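Local coordinates for protein beta-glucosidase (Chaetomella raphigera, PDB 6JXG) that probably hydrolyses terminal, non-reducing beta-D-glucosyl residues with release of beta-D-glucose, as a secreted family 3 glycoside hydrolase of cellulose degradation, at residues Trp34-Val40 against Val304-Trp309; Ile49-Leu54 against Ile288-Trp292; Leu379-Ser385 against Asp439-Ile445; Gln96-Leu101 against Pro316-His322. Residue numbers count along the deposited sequence, not the author numbering.

Contact 1. Residues Trp34-Val40 against Val304-Trp309; sequences WEKGPCV and VTWSSW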
loop_
_atom_site.group_PDB
_atom_site.type_symbol
_atom_site.label_atom_id
_atom_site.label_comp_id
_atom_site.label_asym_id
_atom_site.label_seq_id
_atom_site.Cartn_x
_atom_site.Cartn_y
_atom_site.Cartn_z
ATOM N N TRP A 34 15.095 -21.421 -6.699
ATOM C CA TRP A 34 14.717 -21.022 -5.337
ATOM C C TRP A 34 15.820 -21.334 -4.293
ATOM O O TRP A 34 16.303 -22.437 -4.230
ATOM C CB TRP A 34 13.407 -21.692 -4.973
ATOM C CG TRP A 34 12.923 -21.456 -3.587
ATOM C CD1 TRP A 34 12.624 -22.403 -2.698
ATOM C CD2 TRP A 34 12.600 -20.187 -2.974
ATOM N NE1 TRP A 34 12.198 -21.821 -1.528
ATOM C CE2 TRP A 34 12.166 -20.456 -1.676
ATOM C CE3 TRP A 34 12.681 -18.830 -3.407
ATOM C CZ2 TRP A 34 11.746 -19.432 -0.759
ATOM C CZ3 TRP A 34 12.300 -17.784 -2.497
ATOM C CH2 TRP A 34 11.853 -18.100 -1.159
ATOM N N GLU A 35 16.215 -20.308 -3.523
ATOM C CA GLU A 35 17.301 -20.357 -2.544
ATOM C C GLU A 35 18.670 -20.670 -3.056
ATOM O O GLU A 35 19.596 -20.764 -2.249
ATOM C CB GLU A 35 16.961 -21.280 -1.343
ATOM C CG GLU A 35 15.641 -20.880 -0.748
ATOM C CD GLU A 35 15.309 -21.617 0.540
ATOM O OE1 GLU A 35 16.175 -22.342 1.020
ATOM O OE2 GLU A 35 14.214 -21.450 1.047
ATOM N N LYS A 36 18.872 -20.680 -4.363
ATOM C CA LYS A 36 20.199 -20.998 -4.878
ATOM C C LYS A 36 21.123 -19.767 -4.792
ATOM O O LYS A 36 22.302 -19.890 -4.419
ATOM C CB LYS A 36 20.151 -21.505 -6.330
ATOM C CG LYS A 36 19.408 -22.830 -6.600
ATOM C CD LYS A 36 19.996 -24.024 -5.837
ATOM C CE LYS A 36 19.089 -24.629 -4.730
ATOM N NZ LYS A 36 19.834 -24.845 -3.435
ATOM N N GLY A 37 20.608 -18.585 -5.171
ATOM C CA GLY A 37 21.260 -17.348 -4.878
ATOM C C GLY A 37 20.998 -16.824 -3.492
ATOM O O GLY A 37 20.228 -17.421 -2.723
ATOM N N PRO A 38 21.641 -15.708 -3.127
ATOM C CA PRO A 38 21.504 -15.209 -1.782
ATOM C C PRO A 38 20.231 -14.379 -1.550
ATOM O O PRO A 38 19.783 -14.223 -0.425
ATOM C CB PRO A 38 22.701 -14.293 -1.624
ATOM C CG PRO A 38 22.916 -13.753 -2.996
ATOM C CD PRO A 38 22.684 -14.969 -3.886
ATOM N N CYS A 39 19.653 -13.909 -2.626
ATOM C CA CYS A 39 18.441 -13.085 -2.583
ATOM C C CYS A 39 17.166 -13.927 -2.773
ATOM O O CYS A 39 17.219 -15.083 -3.152
ATOM C CB CYS A 39 18.548 -11.979 -3.657
ATOM S SG CYS A 39 20.081 -11.021 -3.444
ATOM N N VAL A 40 16.008 -13.291 -2.604
ATOM C CA VAL A 40 14.733 -13.958 -2.807
ATOM C C VAL A 40 14.646 -14.509 -4.226
ATOM O O VAL A 40 14.010 -15.565 -4.465
ATOM C CB VAL A 40 13.572 -13.002 -2.402
ATOM C CG1 VAL A 40 12.179 -13.591 -2.660
ATOM C CG2 VAL A 40 13.714 -12.748 -0.910
ATOM N N VAL A 304 26.364 -7.747 -3.025
ATOM C CA VAL A 304 25.662 -8.450 -1.965
ATOM C C VAL A 304 26.705 -9.243 -1.181
ATOM O O VAL A 304 27.421 -10.030 -1.803
ATOM C CB VAL A 304 24.620 -9.396 -2.597
ATOM C CG1 VAL A 304 24.057 -10.358 -1.568
ATOM C CG2 VAL A 304 23.510 -8.521 -3.225
ATOM N N THR A 305 26.788 -9.065 0.144
ATOM C CA THR A 305 27.745 -9.828 0.998
ATOM C C THR A 305 27.027 -10.606 2.085
ATOM O O THR A 305 27.589 -11.047 3.085
ATOM C CB THR A 305 28.806 -8.868 1.599
ATOM O OG1 THR A 305 28.211 -8.006 2.575
ATOM C CG2 THR A 305 29.445 -7.976 0.447
ATOM N N TRP A 306 25.723 -10.785 1.902
ATOM C CA TRP A 306 24.904 -11.418 2.886
ATOM C C TRP A 306 24.069 -12.551 2.196
ATOM O O TRP A 306 24.079 -12.686 0.951
ATOM C CB TRP A 306 23.908 -10.424 3.532
ATOM C CG TRP A 306 23.251 -9.565 2.562
ATOM C CD1 TRP A 306 23.700 -8.415 2.128
ATOM C CD2 TRP A 306 22.054 -9.838 1.834
ATOM N NE1 TRP A 306 22.893 -7.903 1.165
ATOM C CE2 TRP A 306 21.848 -8.770 0.978
ATOM C CE3 TRP A 306 21.130 -10.895 1.829
ATOM C CZ2 TRP A 306 20.785 -8.717 0.103
ATOM C CZ3 TRP A 306 20.036 -10.819 0.938
ATOM C CH2 TRP A 306 19.838 -9.733 0.165
ATOM N N SER A 307 23.385 -13.338 2.995
ATOM C CA SER A 307 22.411 -14.309 2.446
ATOM C C SER A 307 21.082 -14.189 3.143
ATOM O O SER A 307 20.998 -14.036 4.374
ATOM C CB SER A 307 22.953 -15.760 2.602
ATOM O OG SER A 307 22.155 -16.822 2.093
ATOM N N SER A 308 20.002 -14.373 2.363
ATOM C CA SER A 308 18.659 -14.552 2.944
ATOM C C SER A 308 18.529 -15.778 3.811
ATOM O O SER A 308 17.617 -15.863 4.632
ATOM C CB SER A 308 17.660 -14.630 1.775
ATOM O OG SER A 308 17.570 -13.354 1.083
ATOM N N TRP A 309 19.387 -16.781 3.618
ATOM C CA TRP A 309 19.108 -18.128 4.133
ATOM C C TRP A 309 20.067 -18.497 5.306
ATOM O O TRP A 309 19.992 -19.583 5.840
ATOM C CB TRP A 309 19.233 -19.168 3.010
ATOM C CG TRP A 309 18.777 -18.645 1.680
ATOM C CD1 TRP A 309 19.541 -18.379 0.585
ATOM C CD2 TRP A 309 17.449 -18.205 1.357
ATOM N NE1 TRP A 309 18.775 -17.813 -0.421
ATOM C CE2 TRP A 309 17.476 -17.745 0.013
ATOM C CE3 TRP A 309 16.239 -18.222 2.037
ATOM C CZ2 TRP A 309 16.386 -17.212 -0.580
ATOM C CZ3 TRP A 309 15.137 -17.743 1.410
ATOM C CH2 TRP A 309 15.203 -17.267 0.126
#
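Two backbone carbonyls of 34-40 bear the polar load. P38 O accepts twice from S308, from its backbone N at 2.8 Å and from its hydroxyl OG at 2.8 Å. One residue earlier, G37 O takes the indole NE1 of W309 (2.8 Å). An ST turn, W309 N to S307 OG at 3.2 Å, shapes the partner loop where it meets these acceptors. S308 OG is further tied to Q57.

Around this polar centre the W309 indole does most of the packing. E35 CG lies almost on the normal of its six-membered ring, 3.5 Å from the centroid, a CH-pi contact, while the edge of W309 points at the face of W34, with six-membered-ring centroids 5.2 Å apart and planes at 69°. At the other end, P38 CB rests 3.3 Å from W306 O, P38 CG meets V304 CG1 at 3.9 Å, and C39 SG approaches W306 CH2 (3.8 Å) obliquely. That sulfur is disulfide-bonded to C55. Two irregular segments are thus joined: the loop between helix 22-29 and the short strand 41-42, which pairs antiparallel with strand 55-57 at the sheet edge of the TIM-barrel-like family 3 domain, and the long connection between helices 278-294 and 323-332.

Contact 2. Residues Ile49-Leu54 against Ile288-Trp292; sequences IGLPEL and ILASW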
loop_
_atom_site.group_PDB
_atom_site.type_symbol
_atom_site.label_atom_id
_atom_site.label_comp_id
_atom_site.label_asym_id
_atom_site.label_seq_id
_atom_site.Cartn_x
_atom_site.Cartn_y
_atom_site.Cartn_z
ATOM N N ILE A 49 29.307 -7.975 -20.040
ATOM C CA ILE A 49 28.733 -6.629 -20.024
ATOM C C ILE A 49 28.759 -5.995 -18.643
ATOM O O ILE A 49 28.096 -4.941 -18.415
ATOM C CB ILE A 49 27.305 -6.624 -20.620
ATOM C CG1 ILE A 49 26.381 -7.592 -19.852
ATOM C CG2 ILE A 49 27.316 -7.001 -22.103
ATOM C CD1 ILE A 49 24.890 -7.370 -20.144
ATOM N N GLY A 50 29.484 -6.638 -17.693
ATOM C CA GLY A 50 29.598 -6.117 -16.329
ATOM C C GLY A 50 28.283 -6.200 -15.564
ATOM O O GLY A 50 28.008 -5.427 -14.667
ATOM N N LEU A 51 27.401 -7.119 -15.970
ATOM C CA LEU A 51 26.124 -7.276 -15.276
ATOM C C LEU A 51 26.335 -8.185 -14.068
ATOM O O LEU A 51 26.758 -9.328 -14.242
ATOM C CB LEU A 51 25.139 -7.955 -16.211
ATOM C CG LEU A 51 23.689 -8.060 -15.678
ATOM C CD1 LEU A 51 23.008 -6.677 -15.738
ATOM C CD2 LEU A 51 22.915 -9.003 -16.576
ATOM N N PRO A 52 25.974 -7.723 -12.882
ATOM C CA PRO A 52 26.095 -8.625 -11.710
ATOM C C PRO A 52 25.050 -9.704 -11.686
ATOM O O PRO A 52 24.194 -9.757 -12.539
ATOM C CB PRO A 52 25.909 -7.696 -10.531
ATOM C CG PRO A 52 24.909 -6.677 -11.026
ATOM C CD PRO A 52 25.252 -6.478 -12.532
ATOM N N GLU A 53 25.130 -10.558 -10.666
ATOM C CA GLU A 53 24.108 -11.496 -10.376
ATOM C C GLU A 53 22.898 -10.705 -9.841
ATOM O O GLU A 53 22.807 -10.442 -8.647
ATOM C CB GLU A 53 24.644 -12.515 -9.375
ATOM C CG GLU A 53 23.709 -13.659 -9.032
ATOM C CD GLU A 53 24.322 -14.677 -8.091
ATOM O OE1 GLU A 53 23.614 -15.415 -7.402
ATOM O OE2 GLU A 53 25.522 -14.750 -8.067
ATOM N N LEU A 54 21.959 -10.315 -10.707
ATOM C CA LEU A 54 20.879 -9.412 -10.279
ATOM C C LEU A 54 20.113 -9.950 -9.076
ATOM O O LEU A 54 19.693 -11.121 -9.083
ATOM C CB LEU A 54 19.878 -9.088 -11.387
ATOM C CG LEU A 54 20.521 -8.316 -12.544
ATOM C CD1 LEU A 54 19.586 -8.361 -13.758
ATOM C CD2 LEU A 54 20.754 -6.866 -12.159
ATOM N N ILE A 288 15.034 -5.629 -19.437
ATOM C CA ILE A 288 15.715 -5.873 -18.161
ATOM C C ILE A 288 16.960 -4.975 -18.031
ATOM O O ILE A 288 17.129 -4.253 -17.038
ATOM C CB ILE A 288 16.145 -7.351 -18.025
ATOM C CG1 ILE A 288 14.908 -8.250 -18.036
ATOM C CG2 ILE A 288 16.927 -7.569 -16.717
ATOM C CD1 ILE A 288 15.111 -9.704 -18.361
ATOM N N LEU A 289 17.745 -4.946 -19.108
ATOM C CA LEU A 289 18.958 -4.106 -19.138
ATOM C C LEU A 289 18.568 -2.618 -19.154
ATOM O O LEU A 289 19.231 -1.799 -18.533
ATOM C CB LEU A 289 19.866 -4.473 -20.354
ATOM C CG LEU A 289 20.434 -5.907 -20.324
ATOM C CD1 LEU A 289 21.331 -6.053 -21.540
ATOM C CD2 LEU A 289 21.246 -6.225 -19.059
ATOM N N ALA A 290 17.523 -2.238 -19.894
ATOM C CA ALA A 290 17.103 -0.846 -19.918
ATOM C C ALA A 290 16.815 -0.345 -18.474
ATOM O O ALA A 290 17.182 0.763 -18.113
ATOM C CB ALA A 290 15.885 -0.664 -20.787
ATOM N N SER A 291 16.078 -1.124 -17.714
ATOM C CA SER A 291 15.718 -0.754 -16.353
ATOM C C SER A 291 16.946 -0.623 -15.435
ATOM O O SER A 291 17.065 0.301 -14.617
ATOM C CB SER A 291 14.750 -1.808 -15.820
ATOM O OG SER A 291 13.429 -1.590 -16.396
ATOM N N TRP A 292 17.879 -1.539 -15.615
ATOM C CA TRP A 292 19.209 -1.501 -14.967
ATOM C C TRP A 292 19.963 -0.202 -15.230
ATOM O O TRP A 292 20.402 0.499 -14.280
ATOM C CB TRP A 292 20.017 -2.730 -15.427
ATOM C CG TRP A 292 21.340 -2.974 -14.757
ATOM C CD1 TRP A 292 21.535 -3.223 -13.439
ATOM C CD2 TRP A 292 22.630 -3.071 -15.378
ATOM N NE1 TRP A 292 22.864 -3.442 -13.192
ATOM C CE2 TRP A 292 23.546 -3.378 -14.369
ATOM C CE3 TRP A 292 23.079 -3.026 -16.703
ATOM C CZ2 TRP A 292 24.855 -3.545 -14.594
ATOM C CZ3 TRP A 292 24.418 -3.190 -16.924
ATOM C CH2 TRP A 292 25.287 -3.453 -15.860
#
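Apolar packing makes this contact, with W292 at its centre. The principal ring interaction is a CH-pi contact: L51 CD1 stands over the six-membered ring of W292, 3.5 Å from its centroid and 8° off the normal. P52 CD adds an oblique approach to W292 CZ2 at 3.6 Å, and L54 CD2 reaches W292 CD1 at 3.9 Å, so the indole is lodged along the loop between G50 and L54. At the tip of the indole, G50 O lies near the ring plane, 3.6 Å from CH2.

Aliphatic contacts extend the interface one helical turn back. L289 CD2 receives both L51 CD1 (3.8 Å) and I49 CD1 (4.0 Å), and I288 CG2 meets L54 CD1 at 4.1 Å. I288 and W292 are linked by the helical bond from W292 N to I288 O (3.2 Å), which fixes the spacing of the two. G50, at positive phi, and L51 both face V46 in a G1 beta bulge, and these two residues lie next to the indole.

Helix 278-294, late in the barrel domain, packs here on the loop leading into strand 55-57. Helix 7-17 adjoins I49 and L289, helix 22-29 lies against L51 and I288, and strand 151-157 borders W292 through Q151.

Contact 3. Residues Leu379-Ser385 against Asp439-Ile445; sequences LAMGWGS and DSGEGYI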
loop_
_atom_site.group_PDB
_atom_site.type_symbol
_atom_site.label_atom_id
_atom_site.label_comp_id
_atom_site.label_asym_id
_atom_site.label_seq_id
_atom_site.Cartn_x
_atom_site.Cartn_y
_atom_site.Cartn_z
ATOM N N LEU A 379 1.163 -5.768 17.685
ATOM C CA LEU A 379 1.045 -6.038 16.292
ATOM C C LEU A 379 1.522 -4.818 15.478
ATOM O O LEU A 379 0.893 -3.743 15.594
ATOM C CB LEU A 379 -0.409 -6.360 15.912
ATOM C CG LEU A 379 -0.661 -6.585 14.428
ATOM C CD1 LEU A 379 -0.006 -7.893 13.982
ATOM C CD2 LEU A 379 -2.112 -6.678 14.110
ATOM N N ALA A 380 2.537 -5.020 14.618
ATOM C CA ALA A 380 3.108 -3.889 13.882
ATOM C C ALA A 380 3.351 -4.143 12.424
ATOM O O ALA A 380 3.804 -3.256 11.680
ATOM C CB ALA A 380 4.361 -3.393 14.571
ATOM N N MET A 381 2.888 -5.309 11.984
ATOM C CA MET A 381 3.112 -5.814 10.629
ATOM C C MET A 381 2.120 -7.026 10.491
ATOM O O MET A 381 2.015 -7.823 11.452
ATOM C CB MET A 381 4.555 -6.338 10.663
ATOM C CG MET A 381 5.085 -6.615 9.368
ATOM S SD MET A 381 6.745 -6.942 9.303
ATOM C CE MET A 381 7.527 -5.513 10.026
ATOM N N GLY A 382 1.476 -7.181 9.359
ATOM C CA GLY A 382 0.907 -8.480 8.939
ATOM C C GLY A 382 1.904 -9.564 8.515
ATOM O O GLY A 382 3.088 -9.451 8.737
ATOM N N TRP A 383 1.425 -10.707 8.011
ATOM C CA TRP A 383 2.365 -11.809 7.763
ATOM C C TRP A 383 2.537 -12.093 6.280
ATOM O O TRP A 383 1.728 -11.692 5.447
ATOM C CB TRP A 383 1.953 -13.107 8.458
ATOM C CG TRP A 383 0.747 -13.761 7.978
ATOM C CD1 TRP A 383 0.613 -14.500 6.847
ATOM C CD2 TRP A 383 -0.540 -13.849 8.655
ATOM N NE1 TRP A 383 -0.653 -15.033 6.770
ATOM C CE2 TRP A 383 -1.394 -14.625 7.831
ATOM C CE3 TRP A 383 -1.047 -13.325 9.835
ATOM C CZ2 TRP A 383 -2.734 -14.904 8.168
ATOM C CZ3 TRP A 383 -2.394 -13.650 10.201
ATOM C CH2 TRP A 383 -3.210 -14.409 9.349
ATOM N N GLY A 384 3.612 -12.810 5.994
ATOM C CA GLY A 384 3.917 -13.229 4.624
ATOM C C GLY A 384 5.223 -12.679 4.115
ATOM O O GLY A 384 6.121 -12.428 4.895
ATOM N N SER A 385 5.306 -12.488 2.788
ATOM C CA SER A 385 6.504 -12.016 2.144
ATOM C C SER A 385 6.741 -10.542 2.319
ATOM O O SER A 385 7.874 -10.089 2.224
ATOM C CB SER A 385 6.451 -12.318 0.646
ATOM O OG SER A 385 5.429 -11.503 0.100
ATOM N N ASP A 439 -5.440 -9.147 12.496
ATOM C CA ASP A 439 -4.296 -9.452 11.680
ATOM C C ASP A 439 -4.679 -10.251 10.461
ATOM O O ASP A 439 -5.772 -10.782 10.352
ATOM C CB ASP A 439 -3.242 -10.196 12.566
ATOM C CG ASP A 439 -1.843 -10.182 12.033
ATOM O OD1 ASP A 439 -1.545 -9.450 11.040
ATOM O OD2 ASP A 439 -0.999 -10.938 12.670
ATOM N N SER A 440 -3.747 -10.325 9.516
ATOM C CA SER A 440 -3.947 -11.138 8.321
ATOM C C SER A 440 -2.610 -11.132 7.575
ATOM O O SER A 440 -1.665 -10.439 7.940
ATOM C CB SER A 440 -5.107 -10.578 7.447
ATOM O OG SER A 440 -4.814 -9.347 6.774
ATOM N N GLY A 441 -2.589 -11.853 6.484
ATOM C CA GLY A 441 -1.380 -12.013 5.706
ATOM C C GLY A 441 -1.543 -12.787 4.432
ATOM O O GLY A 441 -2.657 -13.086 3.969
ATOM N N GLU A 442 -0.393 -13.066 3.829
ATOM C CA GLU A 442 -0.320 -13.786 2.617
ATOM C C GLU A 442 -0.799 -15.244 2.779
ATOM O O GLU A 442 -0.620 -15.880 3.818
ATOM C CB GLU A 442 1.142 -13.731 2.087
ATOM C CG GLU A 442 1.280 -14.295 0.697
ATOM C CD GLU A 442 2.672 -14.083 0.092
ATOM O OE1 GLU A 442 2.914 -14.640 -1.005
ATOM O OE2 GLU A 442 3.415 -13.237 0.612
ATOM N N GLY A 443 -1.432 -15.730 1.758
ATOM C CA GLY A 443 -2.077 -17.045 1.840
ATOM C C GLY A 443 -1.194 -18.291 1.737
ATOM O O GLY A 443 -1.637 -19.265 1.167
ATOM N N TYR A 444 -0.009 -18.290 2.349
ATOM C CA TYR A 444 0.748 -19.527 2.546
ATOM C C TYR A 444 0.908 -19.839 3.994
ATOM O O TYR A 444 1.527 -20.819 4.312
ATOM C CB TYR A 444 2.087 -19.562 1.808
ATOM C CG TYR A 444 3.108 -18.601 2.315
ATOM C CD1 TYR A 444 4.024 -18.986 3.251
ATOM C CD2 TYR A 444 3.219 -17.304 1.765
ATOM C CE1 TYR A 444 5.000 -18.092 3.764
ATOM C CE2 TYR A 444 4.153 -16.405 2.273
ATOM C CZ TYR A 444 5.028 -16.817 3.284
ATOM O OH TYR A 444 5.948 -15.913 3.744
ATOM N N ILE A 445 0.340 -19.026 4.883
ATOM C CA ILE A 445 0.457 -19.186 6.300
ATOM C C ILE A 445 -0.966 -19.120 6.892
ATOM O O ILE A 445 -1.765 -18.249 6.532
ATOM C CB ILE A 445 1.247 -17.989 6.875
ATOM C CG1 ILE A 445 2.707 -17.990 6.370
ATOM C CG2 ILE A 445 1.324 -18.084 8.388
ATOM C CD1 ILE A 445 3.531 -16.797 6.805
#
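This is a buried meeting of two loops in the C-terminal domain of the family 3 fold, the segments following strands 351-355 and 431-438 of its mixed sheet. They run alongside each other in a single parallel bridge between W383 and G441: W383 N donates to S440 O at 3.1 Å and E442 N returns to W383 O at 3.0 Å. The W383 indole packs against the other loop, with G441 CA over one face of its five-membered ring and I445 CG2 over the opposite face, 4.1 Å from the centroid. Its NE1 donates to E442 O at 3.1 Å. A side chain on G441 would collide with this ring.

In family 3 beta-glucosidases, loops of this domain reach over the mouth of the barrel and help form the active site, and the polar links of 439-445 are consistent with that: E442 OE1 makes a salt bridge to R166 and G443 N is hydrogen-bonded to E163, both from the N-terminal domain. The other carboxylate oxygen, E442 OE2, accepts from S385 N at 3.0 Å and S385 OG at 2.7 Å. G384, at phi 118° and psi -151°, lets the chain pass beside E442 CB. Y444 OH is hydrogen-bonded to D371.

Contact 4. Residues Gln96-Leu101 against Pro316-His322; sequences QEAKAL and PNVQADH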
loop_
_atom_site.group_PDB
_atom_site.type_symbol
_atom_site.label_atom_id
_atom_site.label_comp_id
_atom_site.label_asym_id
_atom_site.label_seq_id
_atom_site.Cartn_x
_atom_site.Cartn_y
_atom_site.Cartn_z
ATOM N N GLN A 96 17.310 3.575 -0.185
ATOM C CA GLN A 96 18.675 3.710 0.402
ATOM C C GLN A 96 19.232 2.456 1.040
ATOM O O GLN A 96 20.419 2.033 0.776
ATOM C CB GLN A 96 18.741 4.880 1.377
ATOM C CG GLN A 96 18.680 6.206 0.638
ATOM C CD GLN A 96 18.514 7.361 1.548
ATOM O OE1 GLN A 96 18.100 7.222 2.718
ATOM N NE2 GLN A 96 18.824 8.544 1.018
ATOM N N GLU A 97 18.387 1.797 1.833
ATOM C CA GLU A 97 18.797 0.542 2.433
ATOM C C GLU A 97 19.060 -0.578 1.365
ATOM O O GLU A 97 20.020 -1.364 1.488
ATOM C CB GLU A 97 17.813 0.067 3.515
ATOM C CG GLU A 97 17.713 1.050 4.658
ATOM C CD GLU A 97 17.042 0.576 5.949
ATOM O OE1 GLU A 97 16.646 -0.612 6.121
ATOM O OE2 GLU A 97 16.877 1.502 6.822
ATOM N N ALA A 98 18.132 -0.716 0.411
ATOM C CA ALA A 98 18.204 -1.731 -0.624
ATOM C C ALA A 98 19.564 -1.543 -1.394
ATOM O O ALA A 98 20.362 -2.505 -1.556
ATOM C CB ALA A 98 17.012 -1.595 -1.552
ATOM N N LYS A 99 19.830 -0.322 -1.874
ATOM C CA LYS A 99 21.060 -0.059 -2.612
ATOM C C LYS A 99 22.302 -0.412 -1.793
ATOM O O LYS A 99 23.267 -1.021 -2.310
ATOM C CB LYS A 99 21.134 1.418 -3.060
ATOM C CG LYS A 99 22.531 1.781 -3.593
ATOM C CD LYS A 99 22.528 2.949 -4.590
ATOM C CE LYS A 99 23.987 3.269 -5.040
ATOM N NZ LYS A 99 24.229 4.757 -5.269
ATOM N N ALA A 100 22.292 0.016 -0.532
ATOM C CA ALA A 100 23.461 -0.152 0.323
ATOM C C ALA A 100 23.779 -1.660 0.531
ATOM O O ALA A 100 24.927 -2.026 0.746
ATOM C CB ALA A 100 23.253 0.588 1.634
ATOM N N LEU A 101 22.744 -2.519 0.486
ATOM C CA LEU A 101 22.871 -3.960 0.495
ATOM C C LEU A 101 23.142 -4.636 -0.858
ATOM O O LEU A 101 23.235 -5.848 -0.911
ATOM C CB LEU A 101 21.558 -4.528 1.050
ATOM C CG LEU A 101 21.363 -4.202 2.549
ATOM C CD1 LEU A 101 20.013 -4.711 3.072
ATOM C CD2 LEU A 101 22.460 -4.703 3.461
ATOM N N PRO A 316 26.305 -4.856 5.879
ATOM C CA PRO A 316 26.516 -3.724 6.792
ATOM C C PRO A 316 25.203 -3.286 7.502
ATOM O O PRO A 316 24.064 -3.683 7.072
ATOM C CB PRO A 316 26.995 -2.673 5.870
ATOM C CG PRO A 316 26.303 -2.947 4.608
ATOM C CD PRO A 316 26.305 -4.431 4.486
ATOM N N ASN A 317 25.338 -2.470 8.539
ATOM C CA ASN A 317 24.147 -1.962 9.190
ATOM C C ASN A 317 23.699 -0.794 8.345
ATOM O O ASN A 317 24.442 0.168 8.213
ATOM C CB ASN A 317 24.446 -1.542 10.585
ATOM C CG ASN A 317 23.352 -0.666 11.190
ATOM O OD1 ASN A 317 22.189 -0.779 10.876
ATOM N ND2 ASN A 317 23.741 0.138 12.132
ATOM N N VAL A 318 22.539 -0.906 7.725
ATOM C CA VAL A 318 22.093 0.138 6.799
ATOM C C VAL A 318 20.971 1.026 7.375
ATOM O O VAL A 318 20.374 1.774 6.632
ATOM C CB VAL A 318 21.673 -0.496 5.443
ATOM C CG1 VAL A 318 22.821 -1.261 4.776
ATOM C CG2 VAL A 318 20.506 -1.420 5.591
ATOM N N GLN A 319 20.658 0.937 8.651
ATOM C CA GLN A 319 19.498 1.653 9.224
ATOM C C GLN A 319 19.585 3.158 9.117
ATOM O O GLN A 319 18.561 3.815 9.029
ATOM C CB GLN A 319 19.294 1.315 10.672
ATOM C CG GLN A 319 18.909 -0.161 10.850
ATOM C CD GLN A 319 18.723 -0.493 12.307
ATOM O OE1 GLN A 319 17.800 -0.025 12.934
ATOM N NE2 GLN A 319 19.650 -1.276 12.865
ATOM N N ALA A 320 20.802 3.679 9.180
ATOM C CA ALA A 320 21.024 5.096 9.057
ATOM C C ALA A 320 20.052 5.835 10.030
ATOM O O ALA A 320 19.907 5.394 11.166
ATOM C CB ALA A 320 20.885 5.512 7.592
ATOM N N ASP A 321 19.427 6.930 9.593
ATOM C CA ASP A 321 18.505 7.720 10.397
ATOM C C ASP A 321 17.054 7.412 9.990
ATOM O O ASP A 321 16.141 8.225 10.190
ATOM C CB ASP A 321 18.817 9.238 10.219
ATOM C CG ASP A 321 18.724 9.690 8.788
ATOM O OD1 ASP A 321 18.625 10.898 8.590
ATOM O OD2 ASP A 321 18.705 8.886 7.852
ATOM N N HIS A 322 16.838 6.225 9.412
ATOM C CA HIS A 322 15.502 5.913 8.835
ATOM C C HIS A 322 14.409 5.702 9.840
ATOM O O HIS A 322 13.229 5.662 9.469
ATOM C CB HIS A 322 15.622 4.702 7.903
ATOM C CG HIS A 322 16.564 4.932 6.763
ATOM N ND1 HIS A 322 17.372 3.927 6.244
ATOM C CD2 HIS A 322 16.879 6.061 6.078
ATOM C CE1 HIS A 322 18.094 4.423 5.261
ATOM N NE2 HIS A 322 17.830 5.711 5.150
#
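A His-carboxylate hydrogen bond ties the end of helix 84-100 to the loop that precedes helix 323-332. Both imidazole nitrogens of H322 are donors: ND1 gives a very short bond to E97 OE2 at 2.5 Å, and NE2 bonds Q96 OE1 at 2.9 Å. Two successive helical residues thus satisfy the two nitrogens of one ring from positions near its plane, consistent with a protonated imidazole facing a carboxylate. E97 OE2 has a second partner in T70 OG1.

Within the loop the polar groups serve its own folding. N317 OD1 accepts from Q319 N at 3.2 Å, an Asx turn, and also from Q319 NE2 at 3.3 Å. Next comes a type II' turn from Q319 to H322, closed by H322 N to Q319 O at 3.0 Å; it brings the histidine round to face the helix. V318 is paired through its backbone with N68, the glycosylated asparagine, whose attached N-acetylglucosamine touches N317.

Beside the polar pair, V318 turns its side chain to the helix and fills the gap between A100, L101 and the stem of E97. V318 CG1 lies 3.7 Å from both A100 CB and L101 CD2, and V318 CG2 approaches E97 CB at 3.7 Å.

In the fold
Contacts 1 and 4 share the connection between helices 278-294 and 323-332: segment 304-309 meets the loop before strand 41-42, while segment 316-322 meets helix 84-100. Their centres are about 17 Å apart, joined by a probable hydrogen bond from W306 NE1 to L101 O (2.9 Å). Contact 2, whose centre is about 18 Å from that of contact 1, touches it where P38 CD meets E53 OE1 at 3.7 Å. Contact 3 belongs to the following domain, about 32 Å from contact 2 between centres, yet its nearest atoms come within about 7 Å of contact 1. Contact 3 faces the N-terminal domain through E442 and G443, and family 3 active sites generally lie between these two domains.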